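Local coordinates for caprin-1 (Homo sapiens, PDB 4WBE), which binds mRNAs and regulates their transport, translation and stability, and is essential for forming cytoplasmic stress granules, here represented by its HR-1 region with the dimerization domain, at the interface of chains A and B. Residues are numbered along the deposited sequence; one frame, centred on the assembly and turned at random. Chains: chain A/B, Caprin-1.

Contact 1: the interface of chains A and B. Residues chain A 10-11, 14-15, 84; chain B 10-11, 14-15, 84.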
# COMPACT_ATOMS: atom_id res chain seq x y z
N ALA A 10 -15.86 4.77 -1.73
CA ALA A 10 -15.44 4.25 -0.43
C ALA A 10 -14.20 3.38 -0.55
O ALA A 10 -13.34 3.38 0.33
CB ALA A 10 -16.58 3.49 0.24
N GLU A 11 -14.10 2.62 -1.64
CA GLU A 11 -12.95 1.76 -1.85
C GLU A 11 -11.70 2.59 -2.14
O GLU A 11 -10.64 2.33 -1.59
CB GLU A 11 -13.23 0.72 -2.93
CG GLU A 11 -12.20 -0.41 -2.94
CD GLU A 11 -12.62 -1.58 -3.80
OE1 GLU A 11 -13.63 -1.46 -4.52
OE2 GLU A 11 -11.97 -2.64 -3.72
N ARG A 14 -10.58 4.21 0.98
CA ARG A 14 -9.94 3.18 1.77
C ARG A 14 -8.48 2.97 1.34
O ARG A 14 -7.59 2.84 2.18
CB ARG A 14 -10.74 1.87 1.65
CG ARG A 14 -10.09 0.69 2.30
CD ARG A 14 -11.11 -0.35 2.74
NE ARG A 14 -12.47 0.19 2.71
CZ ARG A 14 -13.31 0.17 3.74
NH1 ARG A 14 -12.94 -0.37 4.89
NH2 ARG A 14 -14.53 0.68 3.62
N LEU A 15 -8.24 2.95 0.03
CA LEU A 15 -6.88 2.88 -0.50
C LEU A 15 -6.05 4.08 -0.05
O LEU A 15 -4.88 3.94 0.27
CB LEU A 15 -6.89 2.81 -2.03
CG LEU A 15 -7.43 1.55 -2.69
CD1 LEU A 15 -7.29 1.62 -4.20
CD2 LEU A 15 -6.69 0.34 -2.15
N TRP A 84 -7.48 -4.61 6.17
CA TRP A 84 -8.93 -4.46 6.04
C TRP A 84 -9.60 -4.41 7.41
O TRP A 84 -10.48 -3.58 7.65
CB TRP A 84 -9.53 -5.58 5.19
CG TRP A 84 -10.96 -5.32 4.84
CD1 TRP A 84 -11.43 -4.58 3.78
CD2 TRP A 84 -12.11 -5.78 5.54
NE1 TRP A 84 -12.80 -4.55 3.80
CE2 TRP A 84 -13.24 -5.28 4.87
CE3 TRP A 84 -12.30 -6.57 6.68
CZ2 TRP A 84 -14.54 -5.55 5.29
CZ3 TRP A 84 -13.59 -6.83 7.10
CH2 TRP A 84 -14.69 -6.32 6.41
N ALA B 10 -13.71 -9.19 -2.20
CA ALA B 10 -13.15 -8.52 -3.36
C ALA B 10 -12.28 -7.33 -2.96
O ALA B 10 -11.26 -7.05 -3.60
CB ALA B 10 -14.25 -8.09 -4.33
N GLU B 11 -12.69 -6.61 -1.92
CA GLU B 11 -11.93 -5.47 -1.45
C GLU B 11 -10.61 -5.92 -0.82
O GLU B 11 -9.56 -5.34 -1.09
CB GLU B 11 -12.76 -4.59 -0.51
CG GLU B 11 -12.13 -3.22 -0.29
CD GLU B 11 -13.08 -2.25 0.39
OE1 GLU B 11 -14.16 -2.69 0.84
OE2 GLU B 11 -12.76 -1.05 0.44
N ARG B 14 -8.31 -7.03 -3.48
CA ARG B 14 -7.81 -5.83 -4.13
C ARG B 14 -6.64 -5.23 -3.35
O ARG B 14 -5.63 -4.82 -3.94
CB ARG B 14 -8.96 -4.81 -4.26
CG ARG B 14 -8.53 -3.47 -4.77
CD ARG B 14 -9.66 -2.75 -5.49
NE ARG B 14 -10.77 -3.66 -5.79
CZ ARG B 14 -11.29 -3.84 -7.00
NH1 ARG B 14 -10.80 -3.17 -8.04
NH2 ARG B 14 -12.29 -4.68 -7.17
N LEU B 15 -6.76 -5.19 -2.02
CA LEU B 15 -5.65 -4.75 -1.17
C LEU B 15 -4.43 -5.64 -1.34
O LEU B 15 -3.30 -5.16 -1.35
CB LEU B 15 -6.07 -4.74 0.31
CG LEU B 15 -7.10 -3.71 0.76
CD1 LEU B 15 -7.33 -3.80 2.26
CD2 LEU B 15 -6.63 -2.32 0.38
N TRP B 84 -6.66 2.50 -8.04
CA TRP B 84 -7.98 1.94 -8.28
C TRP B 84 -8.24 1.75 -9.77
O TRP B 84 -8.75 0.71 -10.20
CB TRP B 84 -9.08 2.80 -7.66
CG TRP B 84 -10.41 2.13 -7.67
CD1 TRP B 84 -10.90 1.25 -6.75
CD2 TRP B 84 -11.43 2.27 -8.67
NE1 TRP B 84 -12.15 0.83 -7.11
CE2 TRP B 84 -12.50 1.44 -8.28
CE3 TRP B 84 -11.54 3.01 -9.84
CZ2 TRP B 84 -13.67 1.34 -9.04
CZ3 TRP B 84 -12.69 2.91 -10.59
CH2 TRP B 84 -13.75 2.08 -10.18
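Two salt bridges related by a two-fold axis link the long N-terminal helices, residues 2-27, of the two chains where they cross. In each, a glutamate reaches over to an arginine of the partner: A:Arg14 NE lies 2.6 Å from B:Glu11 OE2, and B:Arg14 meets A:Glu11 in the same way. The N-H of NE is not directed at the carboxylate, so the attraction is one of charge without a hydrogen bond. Carboxylate and guanidinium planes stand 74° apart, the two side chains running roughly perpendicular. Both start with CG anti to the backbone N (chi1 173° for the arginine); the glutamate then runs on extended, whereas the arginine bends at chi3 (-14°), bringing NE rather than the guanidinium tip to the carboxylate. The glutamate is poorly ordered, so its finer geometry deserves caution.

The two glutamates approach tip to tip, with A:Glu11 OE2 and B:Glu11 OE2 4.5 Å apart: like charges, if both are ionised, that the arginines would be expected to offset. An alanine in place of A:Arg14 would probably leave the B:Glu11 carboxylate without its counter-charge beside a second acid and so weaken the crossing.

The apolar contacts centre on leucine, whose branched end suits close helix packing. The two leucines lie antiparallel, passing methyl by methyl, with A:Leu15 CD2 3.7 Å from B:Leu15 CD2. The other methyl, CD1 of A:Leu15, lies 4.1 Å from CB of B:Trp84. The indole edge faces the acid, with B:Trp84 NE1 3.8 Å from A:Glu11 OE1, too far for a hydrogen bond, so the contact is at most electrostatic.

Charge pairing and leucine packing are consistent with this patch joining two subunits in the caprin-1 dimerization domain.

Contact 2: the interface of chains A and B. Residues chain A 23-24, 110, 115-116; chain B 66, 70-72.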
# COMPACT_ATOMS: atom_id res chain seq x y z
N TYR A 23 2.68 5.28 4.94
CA TYR A 23 3.58 6.40 5.13
C TYR A 23 3.92 6.59 6.60
O TYR A 23 5.09 6.69 6.98
CB TYR A 23 3.00 7.68 4.53
CG TYR A 23 3.88 8.88 4.77
CD1 TYR A 23 4.96 9.15 3.94
CD2 TYR A 23 3.63 9.75 5.82
CE1 TYR A 23 5.78 10.24 4.16
CE2 TYR A 23 4.43 10.85 6.05
CZ TYR A 23 5.51 11.09 5.22
OH TYR A 23 6.31 12.18 5.45
N VAL A 24 2.88 6.67 7.43
CA VAL A 24 3.06 6.85 8.87
C VAL A 24 3.86 5.71 9.50
O VAL A 24 4.81 5.95 10.25
CB VAL A 24 1.71 7.03 9.60
CG1 VAL A 24 1.89 6.98 11.11
CG2 VAL A 24 1.05 8.34 9.17
N PHE A 110 -3.08 10.32 12.91
CA PHE A 110 -3.54 11.09 11.75
C PHE A 110 -4.02 12.48 12.15
O PHE A 110 -3.64 13.48 11.54
CB PHE A 110 -4.73 10.38 11.08
CG PHE A 110 -4.35 9.21 10.22
CD1 PHE A 110 -3.03 8.97 9.88
CD2 PHE A 110 -5.33 8.35 9.73
CE1 PHE A 110 -2.68 7.88 9.06
CE2 PHE A 110 -4.99 7.26 8.91
CZ PHE A 110 -3.66 7.04 8.58
N PHE A 115 2.12 14.85 10.96
CA PHE A 115 2.61 14.47 9.64
C PHE A 115 2.16 15.40 8.51
O PHE A 115 2.41 15.12 7.34
CB PHE A 115 2.28 13.01 9.33
CG PHE A 115 3.03 12.03 10.19
CD1 PHE A 115 4.38 11.79 9.96
CD2 PHE A 115 2.40 11.36 11.22
CE1 PHE A 115 5.09 10.89 10.75
CE2 PHE A 115 3.09 10.46 12.02
CZ PHE A 115 4.44 10.22 11.78
N ASP A 116 1.50 16.50 8.87
CA ASP A 116 1.17 17.53 7.89
C ASP A 116 2.40 18.36 7.54
O ASP A 116 2.45 19.01 6.50
CB ASP A 116 0.04 18.44 8.39
CG ASP A 116 -1.33 17.80 8.27
OD1 ASP A 116 -1.44 16.70 7.69
OD2 ASP A 116 -2.30 18.42 8.76
N ARG B 66 6.79 13.26 -0.75
CA ARG B 66 6.01 14.10 0.15
C ARG B 66 6.10 15.57 -0.29
O ARG B 66 7.19 16.13 -0.37
CB ARG B 66 6.53 13.91 1.57
CG ARG B 66 5.68 14.54 2.62
CD ARG B 66 4.35 13.82 2.78
NE ARG B 66 3.55 14.50 3.80
CZ ARG B 66 2.72 15.50 3.55
NH1 ARG B 66 2.53 15.92 2.31
NH2 ARG B 66 2.05 16.07 4.55
N LEU B 70 1.03 20.02 0.61
CA LEU B 70 -0.10 19.13 0.84
C LEU B 70 -0.12 18.56 2.26
O LEU B 70 0.90 18.15 2.79
CB LEU B 70 -0.09 17.96 -0.15
CG LEU B 70 -0.29 18.25 -1.64
CD1 LEU B 70 -0.29 16.95 -2.45
CD2 LEU B 70 -1.58 19.03 -1.87
N ARG B 71 -1.30 18.56 2.86
CA ARG B 71 -1.50 17.88 4.13
C ARG B 71 -1.45 16.36 3.91
O ARG B 71 -1.57 15.90 2.78
CB ARG B 71 -2.83 18.29 4.76
CG ARG B 71 -2.90 19.76 5.16
CD ARG B 71 -4.22 20.08 5.84
NE ARG B 71 -4.34 19.35 7.10
CZ ARG B 71 -5.45 19.28 7.83
NH1 ARG B 71 -6.55 19.90 7.44
NH2 ARG B 71 -5.44 18.59 8.96
N LEU B 72 -1.25 15.60 4.99
CA LEU B 72 -1.19 14.14 4.88
C LEU B 72 -2.46 13.55 4.26
O LEU B 72 -2.39 12.64 3.42
CB LEU B 72 -0.96 13.50 6.25
CG LEU B 72 -0.93 11.96 6.28
CD1 LEU B 72 0.25 11.41 5.48
CD2 LEU B 72 -0.95 11.40 7.71
O HOH W 1 4.91 14.30 6.30
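In the mostly helical caprin-1 dimerization domain, a loop and the start of helix 72-75 of chain B dock against chain A, on the long helix 2-27, helix 99-111 and the 3-10 helix 114-116. A:Asp116 receives the first turn of the short helix much as a helix cap would, but from the other chain. A:Asp116 OD1 accepts the backbone N-H of B:Leu72, its N at 2.9 Å, the donor standing above the carboxylate plane. The second oxygen, A:Asp116 OD2, takes the NE hydrogen of B:Arg71, NE at 2.8 Å, again from above that plane, in a salt bridge. Carboxylate and guanidinium are turned 85° apart, and the bend at chi3 (64°) of B:Arg71 brings NE to the acid. An aspartate suits this place because its two oxygens serve a main-chain and a side-chain donor together, while its short chain holds them close to the 3-10 helix with less freedom than a longer acid would have.

B:Arg66 makes a further polar link. B:Arg66 NH2 donates to the carbonyl O of A:Phe115 at 3.0 Å, almost perfectly straight (179° at H), in the guanidinium plane and on a carbonyl lone pair. NH1 and NH2 also grip B:Leu70 O end-on, a second-shell clasp that fixes the rotation of the guanidinium. A water joins NE of B:Arg66 to the phenol OH of A:Tyr23, 2.7 Å from the water, and to A:Phe115 O. The methylene CD of B:Arg66 rests 3.8 Å from A:Tyr23 CZ, with ring and guanidinium planes nearly perpendicular.

B:Leu72 supplies the apolar plug. With CG anti to its backbone N, it sends CD2 towards A:Phe110, CG2 of A:Val24 and CB of A:Phe115; B:Leu72 CD2 is 3.9 Å from CD1 of A:Phe110. B:Leu72 CD1 meets A:Tyr23 at CD2, 3.8 Å away.

The C-alpha centres of contact 1 and contact 2 lie about 20 Å apart, and helix 2-27 of chain A contributes to both. Along it, the residues of contact 1 come earlier in sequence, while those of contact 2 come near its C-terminal end and receive a different segment. Contact 1 is mainly helix 2-27 against its twin, with A:Trp84 and B:Trp84 of helix 77-88 flanking on either side; contact 2 joins unlike elements and therefore occurs again with the chains exchanged. Gripping each subunit at separated places would be expected to limit rocking about the helix crossing, consistent with a domain named for dimerization.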